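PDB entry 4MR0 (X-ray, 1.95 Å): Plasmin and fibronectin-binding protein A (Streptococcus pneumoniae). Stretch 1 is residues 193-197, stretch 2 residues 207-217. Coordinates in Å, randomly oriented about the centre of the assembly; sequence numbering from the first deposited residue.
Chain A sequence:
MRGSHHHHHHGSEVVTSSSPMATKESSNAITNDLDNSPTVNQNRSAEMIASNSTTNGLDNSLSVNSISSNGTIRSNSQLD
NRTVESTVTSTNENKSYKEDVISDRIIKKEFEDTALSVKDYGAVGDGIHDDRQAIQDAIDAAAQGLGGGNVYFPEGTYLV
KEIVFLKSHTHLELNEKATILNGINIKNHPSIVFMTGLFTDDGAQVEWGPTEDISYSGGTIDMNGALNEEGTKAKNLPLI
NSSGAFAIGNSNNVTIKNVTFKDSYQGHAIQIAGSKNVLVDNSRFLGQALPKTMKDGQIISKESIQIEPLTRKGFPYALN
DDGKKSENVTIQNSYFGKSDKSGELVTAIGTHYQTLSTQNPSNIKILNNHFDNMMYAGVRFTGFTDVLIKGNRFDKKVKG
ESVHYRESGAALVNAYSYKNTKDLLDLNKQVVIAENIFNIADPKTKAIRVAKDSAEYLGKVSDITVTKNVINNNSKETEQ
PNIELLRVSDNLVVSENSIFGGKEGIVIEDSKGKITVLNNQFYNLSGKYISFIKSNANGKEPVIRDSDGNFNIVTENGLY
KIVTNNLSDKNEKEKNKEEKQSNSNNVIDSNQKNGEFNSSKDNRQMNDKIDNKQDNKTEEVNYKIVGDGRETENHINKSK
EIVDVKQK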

# COMPACT_ATOMS: atom_id res chain seq x y z
N VAL A 193 -10.65 -1.69 14.88
CA VAL A 193 -10.76 -2.77 15.86
C VAL A 193 -9.63 -2.97 16.87
O VAL A 193 -9.89 -3.10 18.07
N PHE A 194 -8.39 -3.01 16.40
CA PHE A 194 -7.23 -3.23 17.26
C PHE A 194 -6.21 -2.10 17.22
O PHE A 194 -5.90 -1.58 16.14
N MET A 195 -5.68 -1.75 18.39
CA MET A 195 -4.65 -0.71 18.53
C MET A 195 -3.58 -1.19 19.51
O MET A 195 -3.85 -2.02 20.38
N THR A 196 -2.35 -0.69 19.36
CA THR A 196 -1.25 -1.07 20.24
C THR A 196 -0.98 -0.01 21.30
O THR A 196 0.06 -0.01 21.96
N GLY A 197 -1.94 0.89 21.46
CA GLY A 197 -1.82 1.95 22.45
C GLY A 197 -3.22 2.38 22.83
O GLY A 197 -4.17 2.13 22.10
N GLU A 207 0.34 9.72 24.94
CA GLU A 207 1.55 9.28 24.27
C GLU A 207 1.57 7.75 24.32
O GLU A 207 1.26 7.16 25.36
N TRP A 208 1.89 7.10 23.20
CA TRP A 208 1.96 5.64 23.17
C TRP A 208 3.39 5.20 23.47
O TRP A 208 4.32 5.59 22.78
N GLY A 209 3.57 4.40 24.52
CA GLY A 209 4.90 3.93 24.84
C GLY A 209 5.23 2.78 23.90
O GLY A 209 4.34 2.31 23.18
N PRO A 210 6.48 2.30 23.87
CA PRO A 210 6.84 1.19 22.99
C PRO A 210 6.21 -0.14 23.41
O PRO A 210 6.06 -0.41 24.60
N THR A 211 5.84 -0.95 22.43
CA THR A 211 5.26 -2.26 22.67
C THR A 211 6.02 -3.21 21.76
O THR A 211 6.71 -2.76 20.83
N GLU A 212 5.92 -4.50 22.01
CA GLU A 212 6.65 -5.44 21.18
C GLU A 212 6.22 -6.89 21.36
O GLU A 212 5.52 -7.24 22.32
N ASP A 213 6.64 -7.71 20.41
CA ASP A 213 6.35 -9.14 20.42
C ASP A 213 4.85 -9.41 20.46
O ASP A 213 4.33 -9.97 21.43
N ILE A 214 4.16 -8.99 19.41
CA ILE A 214 2.72 -9.18 19.31
C ILE A 214 2.43 -9.94 18.02
O ILE A 214 2.98 -9.62 16.97
N SER A 215 1.58 -10.97 18.09
CA SER A 215 1.24 -11.72 16.90
C SER A 215 -0.26 -11.93 16.84
O SER A 215 -0.93 -12.02 17.88
N TYR A 216 -0.79 -11.97 15.62
CA TYR A 216 -2.21 -12.16 15.37
C TYR A 216 -2.32 -13.08 14.16
O TYR A 216 -1.79 -12.77 13.10
N SER A 217 -3.01 -14.22 14.31
CA SER A 217 -3.11 -15.15 13.20
C SER A 217 -4.47 -15.82 13.07
O SER A 217 -5.09 -16.19 14.06

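The contact is built on Trp 208, the residue with the most surface covered by the other stretch (101 Å²). Its CA-to-CB bond points toward stretch 1, and an m rotamer (chi1 -79°, chi2 17°) brings one face of the ring against Gly 197 CA and Thr 196 C. Gly 197 CA lies 3.4 Å from the centroid of the five-membered ring of Trp 208, 18° off the normal, a CH-pi contact, and comes within 3.2 Å of Trp 208 CE2. The glycine is what permits this closeness, since an ideal CB on Gly 197 would fall 1.9 Å from Trp 208 CD2.

Met 195, with chi angles m, t, t, reaches the same ring from another direction. Its CB is 3.8 Å from Trp 208 CH2, while its SD sits at the edge of the six-membered ring, 5.1 Å from the centroid.

Although the CB of Thr 196, the second large contributor, points sideways, the p rotamer places OG1 3.4 Å from Trp 208 CZ3; that hydroxyl finds its hydrogen bond elsewhere in the structure. CG2 of Thr 196 approaches CD1 of Ile 214 (m, t) at 4.2 Å, and Thr 211, also p, brings its CG2 to 3.5 Å from the Thr 196 carbonyl O. No direct hydrogen bond joins the stretches. Instead, water 1 lies between them, its O 2.8 Å from Thr 196 O and 2.8 Å from Gly 209 O, placed to donate to either carbonyl.

Farther along, Phe 194 (m) and Tyr 216 (t) span a backbone gap of 10.4 Å between their CA atoms. Both point inward, and the edge of Tyr 216 turns toward the face of Phe 194 in an offset pair, with planes at 60° and CE2 of Phe 194 3.5 Å from CE2 of Tyr 216. In this contact two rings meet across the wide end, while at the narrow end a glycine leaves room for the indole face.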

# COMPACT_ATOMS: atom_id res chain seq x y z
CB VAL A 193 -11.03 -4.11 15.15
CG1 VAL A 193 -11.31 -5.20 16.18
CG2 VAL A 193 -12.21 -3.97 14.21
CB PHE A 194 -6.53 -4.53 16.86
CG PHE A 194 -7.37 -5.76 17.00
CD1 PHE A 194 -7.70 -6.25 18.26
CD2 PHE A 194 -7.86 -6.42 15.88
CE1 PHE A 194 -8.48 -7.39 18.40
CE2 PHE A 194 -8.64 -7.56 16.00
CZ PHE A 194 -8.96 -8.04 17.27
CB MET A 195 -5.25 0.59 19.03
CG MET A 195 -6.08 1.33 17.99
SD MET A 195 -6.53 3.01 18.53
CE MET A 195 -7.62 3.54 17.25
CB THR A 196 0.05 -1.31 19.45
OG1 THR A 196 0.44 -0.09 18.81
CG2 THR A 196 -0.15 -2.40 18.41
CB GLU A 207 2.78 9.83 25.00
CG GLU A 207 4.11 9.50 24.35
CD GLU A 207 4.47 10.44 23.21
OE1 GLU A 207 3.69 11.37 22.91
OE2 GLU A 207 5.55 10.25 22.61
CB TRP A 208 1.56 5.10 21.79
CG TRP A 208 0.07 5.05 21.55
CD1 TRP A 208 -0.89 5.72 22.24
CD2 TRP A 208 -0.61 4.35 20.49
NE1 TRP A 208 -2.14 5.48 21.69
CE2 TRP A 208 -1.99 4.63 20.63
CE3 TRP A 208 -0.19 3.48 19.47
CZ2 TRP A 208 -2.95 4.11 19.75
CZ3 TRP A 208 -1.15 2.96 18.60
CH2 TRP A 208 -2.52 3.27 18.76
CB PRO A 210 8.37 1.17 23.08
CG PRO A 210 8.63 1.65 24.47
CD PRO A 210 7.66 2.81 24.60
CB THR A 211 3.76 -2.32 22.32
OG1 THR A 211 3.56 -1.85 20.98
CG2 THR A 211 2.94 -1.49 23.29
CB GLU A 212 8.15 -5.34 21.50
CG GLU A 212 8.53 -5.90 22.86
CD GLU A 212 10.01 -5.75 23.16
OE1 GLU A 212 10.42 -4.69 23.68
OE2 GLU A 212 10.78 -6.69 22.85
CB ASP A 213 7.06 -9.77 21.62
CG ASP A 213 6.97 -11.28 21.62
OD1 ASP A 213 6.97 -11.88 20.52
OD2 ASP A 213 6.91 -11.85 22.73
CB ILE A 214 1.98 -7.82 19.24
CG1 ILE A 214 2.25 -7.02 20.52
CG2 ILE A 214 0.48 -8.04 19.08
CD1 ILE A 214 1.80 -5.57 20.45
CB SER A 215 1.98 -13.06 16.85
OG SER A 215 1.62 -13.91 17.92
CB TYR A 216 -2.87 -10.81 15.08
CG TYR A 216 -4.37 -10.84 14.97
CD1 TYR A 216 -5.00 -11.35 13.84
CD2 TYR A 216 -5.17 -10.35 16.01
CE1 TYR A 216 -6.39 -11.37 13.73
CE2 TYR A 216 -6.56 -10.36 15.91
CZ TYR A 216 -7.16 -10.87 14.77
OH TYR A 216 -8.53 -10.90 14.67
CB SER A 217 -2.06 -16.26 13.35
OG SER A 217 -0.85 -15.77 13.90
O HOH W 1 1.57 1.80 23.50